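Local coordinates for protein carbohydrate oxidase (Microdochium nivale, PDB 3RJA) that catalyses the FAD-dependent oxidation of the C1 hydroxyl of mono-, oligo- and polysaccharides to lactones, reducing molecular oxygen to hydrogen peroxide, at residues P242-G250 with G258-T266; E317-S328 with D381-Y392. One frame throughout, in Å; residues are numbered along the deposited sequence. Where two conformers were deposited one is given.

Interactions 1 and 2 belong to one antiparallel sheet and are bridged by strand 352-359, which hydrogen-bonds to strand 245-251 on one side and to strand 384-392 on the other. Their centres lie about 19 Å apart, yet they touch where Ile249 CD1 of interaction 1 packs 4.2 Å from Trp384 CH2 of interaction 2. That meeting is on the face carrying Phe247 and Ile386. From the other face both contribute to the sugar-analogue pocket: 242-250 supplies Arg248, whose side chain comes within about 4 Å of the ligand and 5 Å of FAD, while 317-328 and 381-392 supply Glu317, Gln387, Tyr389 and Arg391.

Interaction 1: P242-G250 with G258-T266; sequences PREVNFRIG and GIEGLYYGT
Leu262 O takes two hydrogen bonds from Asn246, one from the backbone N and one from the side-chain ND2 (ND2 to Leu262 O 2.9 Å). The two donors reach the oxygen from opposite faces of its carbonyl plane, ND2 standing 38° above it. A chi1 of -53° sets CG anti to the carbonyl carbon, from where ND2 reaches across to Leu262 O; OD1 accepts from Met152 N, leaving the group little freedom to flip. Leu262 N returns a bond to Asn246 O at 2.8 Å. Arg248 pairs with Glu260 and Gly250 with Gly258, each through two reciprocal backbone bonds, and Tyr264 N reaches Glu244 O (2.9 Å). The 172° between the axes makes the strands antiparallel, and the short connection between these bonded neighbours makes 245-251 and 258-264 a beta hairpin. At the turn end Tyr263 CE1 lies against Glu244 CB (3.5 Å), and a water links Tyr263 OH to Glu244 OE1, donating to the carboxylate.

Arg248 and Glu260 carry opposite charges on one face, but in the conformer given NE and OE1 are 4.1 Å apart, too far for a salt bridge. Each has a nearer mate outside: Arg248 NH2 meets Asp358, and Glu260 OE1 meets Tyr252 OH.

The reverse face is mostly apolar. Ile259 CG2 lies 3.7 Å from Phe247 CD2, approaching the ring obliquely. Opposite Phe247, Gly261 lets the strands close to a CA-CA distance of 4.0 Å; a beta carbon built on Gly261 would collide with Phe247 CB. Helix 223-239 covers this side through Val233 and Tyr236, and Phe274 meets the Phe247 ring edge-to-face.

The hairpin thus divides its chemistry by face: mostly hydrocarbon turns to the helices, charged and amide groups the other way, where Arg248 touches the bound sugar analogue.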
# COMPACT_ATOMS: atom_id res chain seq x y z
N PRO A 242 20.91 3.06 -10.86
CA PRO A 242 21.44 1.93 -10.13
C PRO A 242 20.43 1.44 -9.09
O PRO A 242 19.52 2.17 -8.72
CB PRO A 242 22.69 2.50 -9.44
CG PRO A 242 23.09 3.64 -10.35
CD PRO A 242 21.78 4.24 -10.76
N ARG A 243 20.58 0.19 -8.69
CA ARG A 243 19.81 -0.43 -7.62
C ARG A 243 19.71 0.46 -6.37
O ARG A 243 18.62 0.60 -5.82
CB ARG A 243 20.50 -1.74 -7.24
CG ARG A 243 19.66 -2.65 -6.39
CD ARG A 243 20.47 -3.87 -5.92
NE ARG A 243 19.67 -4.63 -4.96
CZ ARG A 243 20.16 -5.46 -4.04
NH1 ARG A 243 21.48 -5.64 -3.92
NH2 ARG A 243 19.33 -6.09 -3.23
N GLU A 244 20.82 1.06 -5.96
CA GLU A 244 20.90 1.85 -4.72
C GLU A 244 20.01 3.13 -4.71
O GLU A 244 19.85 3.77 -3.65
CB GLU A 244 22.35 2.27 -4.44
CG GLU A 244 23.32 1.15 -4.05
CD GLU A 244 23.69 0.25 -5.25
OE1 GLU A 244 23.64 0.73 -6.42
OE2 GLU A 244 24.04 -0.92 -5.01
N VAL A 245 19.50 3.55 -5.86
CA VAL A 245 18.73 4.80 -5.90
C VAL A 245 17.23 4.51 -5.87
O VAL A 245 16.72 3.70 -6.62
CB VAL A 245 19.15 5.74 -7.05
CG1 VAL A 245 18.43 5.41 -8.36
CG2 VAL A 245 18.88 7.18 -6.66
N ASN A 246 16.54 5.17 -4.93
CA ASN A 246 15.09 4.98 -4.77
C ASN A 246 14.48 6.34 -4.86
O ASN A 246 14.87 7.25 -4.10
CB ASN A 246 14.74 4.39 -3.39
CG ASN A 246 15.50 3.13 -3.07
OD1 ASN A 246 14.95 2.03 -3.15
ND2 ASN A 246 16.76 3.28 -2.69
N PHE A 247 13.55 6.55 -5.78
CA PHE A 247 12.99 7.91 -5.85
C PHE A 247 11.64 8.01 -6.53
O PHE A 247 11.14 7.03 -7.14
CB PHE A 247 14.02 8.90 -6.47
CG PHE A 247 14.17 8.80 -7.99
CD1 PHE A 247 14.87 7.75 -8.58
CD2 PHE A 247 13.63 9.78 -8.81
CE1 PHE A 247 15.03 7.68 -9.99
CE2 PHE A 247 13.78 9.71 -10.24
CZ PHE A 247 14.48 8.67 -10.81
N ARG A 248 11.11 9.22 -6.47
CA ARG A 248 9.86 9.57 -7.15
C ARG A 248 9.82 11.06 -7.52
O ARG A 248 10.58 11.86 -6.98
CB ARG A 248 8.63 9.21 -6.29
CG ARG A 248 8.63 9.72 -4.82
CD ARG A 248 7.19 9.68 -4.27
NE ARG A 248 7.09 9.71 -2.81
CZ ARG A 248 6.67 8.68 -2.07
NH1 ARG A 248 6.60 8.81 -0.75
NH2 ARG A 248 6.30 7.54 -2.64
N ILE A 249 8.94 11.41 -8.45
CA ILE A 249 8.56 12.81 -8.68
C ILE A 249 7.28 13.02 -7.89
O ILE A 249 6.35 12.19 -7.97
CB ILE A 249 8.25 13.14 -10.16
CG1 ILE A 249 9.44 12.83 -11.07
CG2 ILE A 249 7.80 14.61 -10.33
CD1 ILE A 249 9.05 12.58 -12.54
N GLY A 250 7.21 14.11 -7.14
CA GLY A 250 6.02 14.45 -6.38
C GLY A 250 5.76 15.94 -6.51
O GLY A 250 6.70 16.71 -6.63
N GLY A 258 9.05 18.15 -7.40
CA GLY A 258 10.39 17.86 -6.94
C GLY A 258 10.67 16.38 -7.09
O GLY A 258 9.74 15.58 -7.13
N ILE A 259 11.94 16.03 -7.21
CA ILE A 259 12.35 14.66 -6.98
C ILE A 259 12.62 14.49 -5.48
O ILE A 259 13.31 15.31 -4.88
CB ILE A 259 13.60 14.30 -7.82
CG1 ILE A 259 13.21 14.13 -9.31
CG2 ILE A 259 14.30 13.08 -7.25
CD1 ILE A 259 14.42 14.04 -10.31
N GLU A 260 12.07 13.44 -4.88
CA GLU A 260 12.55 13.03 -3.55
C GLU A 260 13.02 11.59 -3.61
O GLU A 260 12.40 10.75 -4.25
CB GLU A 260 11.47 13.05 -2.46
CG GLU A 260 10.39 14.06 -2.57
CD GLU A 260 9.31 13.79 -1.50
OE1 GLU A 260 8.16 13.52 -1.87
OE2 GLU A 260 9.65 13.81 -0.30
N GLY A 261 14.05 11.30 -2.84
CA GLY A 261 14.65 10.00 -2.90
C GLY A 261 15.48 9.63 -1.70
O GLY A 261 15.73 10.45 -0.79
N LEU A 262 15.87 8.36 -1.74
CA LEU A 262 16.73 7.73 -0.76
C LEU A 262 17.79 6.91 -1.49
O LEU A 262 17.47 6.08 -2.35
CB LEU A 262 15.91 6.81 0.17
CG LEU A 262 16.70 6.32 1.40
CD1 LEU A 262 17.14 7.50 2.28
CD2 LEU A 262 15.97 5.22 2.26
N TYR A 263 19.05 7.16 -1.16
CA TYR A 263 20.18 6.48 -1.79
C TYR A 263 20.92 5.60 -0.78
O TYR A 263 21.29 6.07 0.33
CB TYR A 263 21.15 7.49 -2.42
CG TYR A 263 22.33 6.81 -3.11
CD1 TYR A 263 22.18 6.25 -4.38
CD2 TYR A 263 23.59 6.72 -2.50
CE1 TYR A 263 23.22 5.61 -5.03
CE2 TYR A 263 24.67 6.08 -3.14
CZ TYR A 263 24.46 5.52 -4.41
OH TYR A 263 25.49 4.88 -5.06
N TYR A 264 21.13 4.33 -1.15
CA TYR A 264 21.92 3.42 -0.33
C TYR A 264 23.41 3.67 -0.56
O TYR A 264 24.02 3.11 -1.48
CB TYR A 264 21.57 1.95 -0.63
CG TYR A 264 20.40 1.47 0.18
CD1 TYR A 264 19.10 1.97 -0.05
CD2 TYR A 264 20.58 0.53 1.20
CE1 TYR A 264 17.99 1.55 0.73
CE2 TYR A 264 19.49 0.08 1.97
CZ TYR A 264 18.20 0.60 1.73
OH TYR A 264 17.16 0.16 2.48
N GLY A 265 23.98 4.53 0.29
CA GLY A 265 25.38 4.95 0.18
C GLY A 265 25.56 6.42 0.55
O GLY A 265 24.65 7.05 1.13
N THR A 266 26.74 6.96 0.24
CA THR A 266 27.13 8.30 0.72
C THR A 266 26.60 9.41 -0.19
O THR A 266 26.25 9.14 -1.36
CB THR A 266 28.67 8.42 0.78
OG1 THR A 266 29.18 8.38 -0.56
CG2 THR A 266 29.29 7.27 1.62
O HOH W 1 24.67 3.44 -6.88

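Interaction 2: E317-S328 with D381-Y392; sequences ENFYAKSLTLKS and DKLWLIQFYDRY. With ABL ((2R,3R,4R,5R)-4,5-dihydroxy-2-(hydroxymethyl)-6-oxopiperidin-3-yl beta-D-glucopyranoside), chain G.
Strands 318-326 and 384-392 run antiparallel, their axes 165° apart with a closest approach of 4.7 Å, and paired backbone bonds tie Tyr320 to Asp390, Lys322 to Phe388 and Leu324 to Ile386. At one end the ladder finishes in a classic beta bulge, where Leu383 and Trp384 both face Leu326 and its O accepts from Trp384 N and, weakly, from Leu383 N. At the other end Glu317 OE1 is gripped by two donors, Arg391 NH1 at 2.7 Å in a salt bridge and Tyr389 OH at 2.8 Å. They arrive from opposite faces of the carboxylate, which is nearly perpendicular to the guanidinium plane.

Phe319 and Tyr389 form an offset stack, centroids 4.5 Å apart and planes at 15°; the slide places Tyr389 OH over the centre of the Phe319 ring. Phe319 reaches this position because its CG sits between the backbone N and the carbonyl carbon (chi1 70°).

Phe319, Tyr389 and Arg391 lie on one face, with Glu317 just before the strand; Glu317, Tyr389 and Arg391 line the sugar site in the antiparallel substrate domain of this berberine-type flavin oxidase. Arg391 bends at chi3 to present both terminal nitrogens, NH1 to ABL O2 at 2.8 Å and NH2 to ABL O3 at 3.1 Å, while Tyr389 OH accepts from ABL O6A (3.0 Å). Putting an alanine at Glu317 would probably leave Arg391 without its carboxylate mate and Tyr389 OH without its acceptor, the guanidinium then held less firmly in its orientation toward the sugar.

On the reverse face Leu324 CD1 meets the Phe388 edge beneath helix 403-414, and Leu326 CD1 presses tightly against Ile386 CD1 (3.5 Å). Lys322 bends at chi3 and chi4 to bring NZ to Tyr320 OH and into salt bridges with Asp407 and Asp430.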
# COMPACT_ATOMS: atom_id res chain seq x y z
N GLU A 317 -8.22 11.55 7.73
CA GLU A 317 -8.25 12.49 6.62
C GLU A 317 -9.55 12.29 5.86
O GLU A 317 -10.27 11.31 6.07
CB GLU A 317 -7.03 12.28 5.69
CG GLU A 317 -5.69 12.44 6.42
CD GLU A 317 -4.45 12.29 5.50
OE1 GLU A 317 -4.56 12.34 4.25
OE2 GLU A 317 -3.37 12.10 6.04
N ASN A 318 -9.81 13.21 4.94
CA ASN A 318 -11.09 13.25 4.24
C ASN A 318 -10.83 13.43 2.73
O ASN A 318 -10.52 14.54 2.28
CB ASN A 318 -11.92 14.41 4.81
CG ASN A 318 -13.27 14.56 4.14
OD1 ASN A 318 -13.85 13.59 3.66
ND2 ASN A 318 -13.77 15.79 4.09
N PHE A 319 -10.96 12.36 1.95
CA PHE A 319 -10.31 12.41 0.65
C PHE A 319 -10.80 11.39 -0.36
O PHE A 319 -11.59 10.48 -0.05
CB PHE A 319 -8.78 12.22 0.85
CG PHE A 319 -8.38 10.80 1.27
CD1 PHE A 319 -8.40 10.43 2.61
CD2 PHE A 319 -8.01 9.86 0.32
CE1 PHE A 319 -8.04 9.12 2.99
CE2 PHE A 319 -7.65 8.55 0.69
CZ PHE A 319 -7.66 8.18 2.00
N TYR A 320 -10.31 11.56 -1.59
CA TYR A 320 -10.48 10.61 -2.65
C TYR A 320 -9.11 10.40 -3.28
O TYR A 320 -8.27 11.31 -3.30
CB TYR A 320 -11.45 11.14 -3.71
CG TYR A 320 -11.70 10.15 -4.83
CD1 TYR A 320 -12.14 8.84 -4.57
CD2 TYR A 320 -11.50 10.52 -6.15
CE1 TYR A 320 -12.38 7.94 -5.59
CE2 TYR A 320 -11.74 9.64 -7.18
CZ TYR A 320 -12.18 8.35 -6.91
OH TYR A 320 -12.39 7.47 -7.95
N ALA A 321 -8.88 9.19 -3.79
CA ALA A 321 -7.58 8.84 -4.36
C ALA A 321 -7.78 7.86 -5.54
O ALA A 321 -8.79 7.13 -5.61
CB ALA A 321 -6.68 8.22 -3.27
N LYS A 322 -6.80 7.85 -6.44
CA LYS A 322 -6.81 6.97 -7.59
C LYS A 322 -5.38 6.54 -7.85
O LYS A 322 -4.46 7.14 -7.30
CB LYS A 322 -7.38 7.69 -8.82
CG LYS A 322 -8.87 7.99 -8.76
CD LYS A 322 -9.45 8.48 -10.15
CE LYS A 322 -9.85 7.33 -11.10
NZ LYS A 322 -11.18 6.75 -10.65
N SER A 323 -5.20 5.56 -8.72
CA SER A 323 -3.85 5.10 -9.05
C SER A 323 -3.74 4.66 -10.51
O SER A 323 -4.74 4.49 -11.19
CB SER A 323 -3.42 3.93 -8.13
OG SER A 323 -4.06 2.70 -8.50
N LEU A 324 -2.50 4.48 -10.94
CA LEU A 324 -2.14 3.87 -12.22
C LEU A 324 -0.80 3.20 -12.06
O LEU A 324 0.08 3.71 -11.34
CB LEU A 324 -2.01 4.92 -13.33
CG LEU A 324 -3.33 5.45 -13.92
CD1 LEU A 324 -3.07 6.59 -14.92
CD2 LEU A 324 -4.15 4.30 -14.56
N THR A 325 -0.66 2.05 -12.73
CA THR A 325 0.64 1.45 -12.92
C THR A 325 0.83 1.43 -14.46
O THR A 325 -0.07 1.05 -15.17
CB THR A 325 0.74 0.04 -12.25
OG1 THR A 325 -0.20 -0.88 -12.86
CG2 THR A 325 0.43 0.11 -10.72
N LEU A 326 1.99 1.86 -14.96
CA LEU A 326 2.17 1.94 -16.42
C LEU A 326 3.45 1.30 -16.86
O LEU A 326 4.48 1.46 -16.19
CB LEU A 326 2.22 3.40 -16.88
CG LEU A 326 1.19 4.41 -16.35
CD1 LEU A 326 1.66 5.83 -16.76
CD2 LEU A 326 -0.23 4.09 -16.87
N LYS A 327 3.40 0.61 -18.01
CA LYS A 327 4.63 0.16 -18.65
C LYS A 327 5.51 1.35 -19.00
O LYS A 327 6.72 1.31 -18.83
CB LYS A 327 4.34 -0.66 -19.92
CG LYS A 327 3.57 -1.92 -19.62
CD LYS A 327 3.56 -2.89 -20.82
CE LYS A 327 2.83 -4.15 -20.41
NZ LYS A 327 2.24 -4.85 -21.61
N SER A 328 4.88 2.41 -19.49
CA SER A 328 5.60 3.62 -19.91
C SER A 328 4.65 4.77 -19.90
O SER A 328 3.47 4.60 -20.26
CB SER A 328 6.09 3.49 -21.36
OG SER A 328 6.75 4.70 -21.75
N ASP A 381 5.73 -5.72 -14.49
CA ASP A 381 6.11 -5.25 -15.83
C ASP A 381 5.76 -3.78 -15.97
O ASP A 381 5.60 -3.28 -17.09
CB ASP A 381 5.39 -6.08 -16.91
CG ASP A 381 3.86 -6.07 -16.76
OD1 ASP A 381 3.34 -5.64 -15.69
OD2 ASP A 381 3.17 -6.50 -17.71
N LYS A 382 5.56 -3.11 -14.84
CA LYS A 382 5.21 -1.67 -14.83
C LYS A 382 6.34 -0.84 -14.26
O LYS A 382 6.80 -1.10 -13.14
CB LYS A 382 3.92 -1.38 -14.04
CG LYS A 382 2.72 -2.30 -14.38
CD LYS A 382 2.38 -2.28 -15.91
CE LYS A 382 0.96 -2.78 -16.22
NZ LYS A 382 0.82 -4.24 -15.97
N LEU A 383 6.77 0.17 -15.01
CA LEU A 383 7.83 1.05 -14.62
C LEU A 383 7.35 2.07 -13.60
O LEU A 383 8.04 2.34 -12.59
CB LEU A 383 8.45 1.77 -15.86
CG LEU A 383 9.71 2.57 -15.53
CD1 LEU A 383 10.76 2.48 -16.64
CD2 LEU A 383 9.40 4.04 -15.22
N TRP A 384 6.18 2.67 -13.87
CA TRP A 384 5.62 3.71 -13.02
C TRP A 384 4.50 3.19 -12.10
O TRP A 384 3.60 2.50 -12.55
CB TRP A 384 4.97 4.80 -13.89
CG TRP A 384 5.94 5.63 -14.70
CD1 TRP A 384 6.11 5.63 -16.07
CD2 TRP A 384 6.85 6.61 -14.19
NE1 TRP A 384 7.07 6.54 -16.43
CE2 TRP A 384 7.55 7.16 -15.30
CE3 TRP A 384 7.17 7.06 -12.90
CZ2 TRP A 384 8.54 8.14 -15.16
CZ3 TRP A 384 8.15 8.05 -12.76
CH2 TRP A 384 8.83 8.57 -13.88
N LEU A 385 4.56 3.58 -10.84
CA LEU A 385 3.44 3.45 -9.90
C LEU A 385 3.01 4.90 -9.57
O LEU A 385 3.83 5.71 -9.13
CB LEU A 385 3.86 2.70 -8.62
CG LEU A 385 2.98 2.90 -7.37
CD1 LEU A 385 1.56 2.40 -7.57
CD2 LEU A 385 3.55 2.23 -6.16
N ILE A 386 1.74 5.21 -9.79
CA ILE A 386 1.30 6.60 -9.73
C ILE A 386 0.16 6.72 -8.76
O ILE A 386 -0.82 5.97 -8.85
CB ILE A 386 0.87 7.12 -11.14
CG1 ILE A 386 2.04 7.01 -12.13
CG2 ILE A 386 0.29 8.55 -11.07
CD1 ILE A 386 1.64 7.32 -13.61
N GLN A 387 0.29 7.66 -7.83
CA GLN A 387 -0.77 8.00 -6.90
C GLN A 387 -1.31 9.40 -7.17
O GLN A 387 -0.54 10.35 -7.39
CB GLN A 387 -0.29 7.88 -5.43
CG GLN A 387 -1.45 8.18 -4.44
CD GLN A 387 -1.16 7.85 -3.00
OE1 GLN A 387 -2.08 7.63 -2.21
NE2 GLN A 387 0.14 7.86 -2.62
N PHE A 388 -2.65 9.50 -7.17
CA PHE A 388 -3.42 10.72 -7.28
C PHE A 388 -4.24 10.83 -6.00
O PHE A 388 -4.91 9.87 -5.62
CB PHE A 388 -4.43 10.62 -8.44
CG PHE A 388 -3.81 10.49 -9.81
CD1 PHE A 388 -3.39 11.62 -10.53
CD2 PHE A 388 -3.69 9.25 -10.40
CE1 PHE A 388 -2.84 11.50 -11.81
CE2 PHE A 388 -3.15 9.10 -11.68
CZ PHE A 388 -2.72 10.23 -12.39
N TYR A 389 -4.19 11.98 -5.34
CA TYR A 389 -4.78 12.15 -3.98
C TYR A 389 -5.43 13.54 -3.90
O TYR A 389 -4.81 14.52 -4.29
CB TYR A 389 -3.68 12.08 -2.94
CG TYR A 389 -4.08 11.66 -1.53
CD1 TYR A 389 -4.05 10.32 -1.16
CD2 TYR A 389 -4.41 12.61 -0.54
CE1 TYR A 389 -4.36 9.91 0.13
CE2 TYR A 389 -4.71 12.20 0.77
CZ TYR A 389 -4.68 10.84 1.08
OH TYR A 389 -4.98 10.39 2.35
N ASP A 390 -6.66 13.58 -3.39
CA ASP A 390 -7.52 14.75 -3.41
C ASP A 390 -8.15 14.93 -2.01
O ASP A 390 -9.09 14.23 -1.65
CB ASP A 390 -8.60 14.52 -4.46
CG ASP A 390 -9.45 15.73 -4.73
OD1 ASP A 390 -9.19 16.81 -4.11
OD2 ASP A 390 -10.41 15.59 -5.55
N ARG A 391 -7.60 15.85 -1.24
CA ARG A 391 -7.96 15.94 0.17
C ARG A 391 -8.61 17.27 0.65
O ARG A 391 -8.02 18.33 0.55
CB ARG A 391 -6.74 15.63 1.05
CG ARG A 391 -7.04 15.78 2.53
CD ARG A 391 -5.92 15.30 3.42
NE ARG A 391 -4.79 16.22 3.55
CZ ARG A 391 -3.50 15.84 3.59
NH1 ARG A 391 -3.13 14.53 3.44
NH2 ARG A 391 -2.55 16.75 3.75
N TYR A 392 -9.81 17.16 1.21
CA TYR A 392 -10.50 18.26 1.88
C TYR A 392 -10.25 18.24 3.39
O TYR A 392 -9.73 17.24 3.95
CB TYR A 392 -11.99 18.17 1.59
CG TYR A 392 -12.38 18.62 0.20
CD1 TYR A 392 -12.18 17.78 -0.90
CD2 TYR A 392 -12.95 19.89 -0.02
CE1 TYR A 392 -12.54 18.17 -2.18
CE2 TYR A 392 -13.31 20.30 -1.30
CZ TYR A 392 -13.10 19.45 -2.37
OH TYR A 392 -13.47 19.84 -3.62
C1A ABL G . 0.96 7.35 0.44
O1A ABL G . 0.94 6.22 -0.09
C2A ABL G . 2.19 8.28 0.29
O2A ABL G . 3.35 7.44 0.26
C3A ABL G . 2.31 9.33 1.42
O3A ABL G . 3.29 10.30 0.99
C4A ABL G . 0.98 10.04 1.59
O1 ABL G . 1.05 11.07 2.61
C5A ABL G . -0.11 8.99 2.03
N5 ABL G . -0.11 7.80 1.14
C6A ABL G . -1.55 9.56 1.98
O6A ABL G . -2.45 8.92 2.89
C1 ABL G . 1.22 12.46 2.21
C2 ABL G . 0.66 13.41 3.29
O2 ABL G . -0.73 13.11 3.49
C3 ABL G . 0.88 14.86 2.86
O3 ABL G . 0.40 15.78 3.84
C4 ABL G . 2.40 15.07 2.55
O4 ABL G . 2.69 16.40 2.15
C5 ABL G . 2.85 14.09 1.45
O5 ABL G . 2.58 12.75 1.92
C6 ABL G . 4.32 14.27 1.06
O6 ABL G . 5.21 14.21 2.13
O HOH W 2 -8.40 15.73 5.79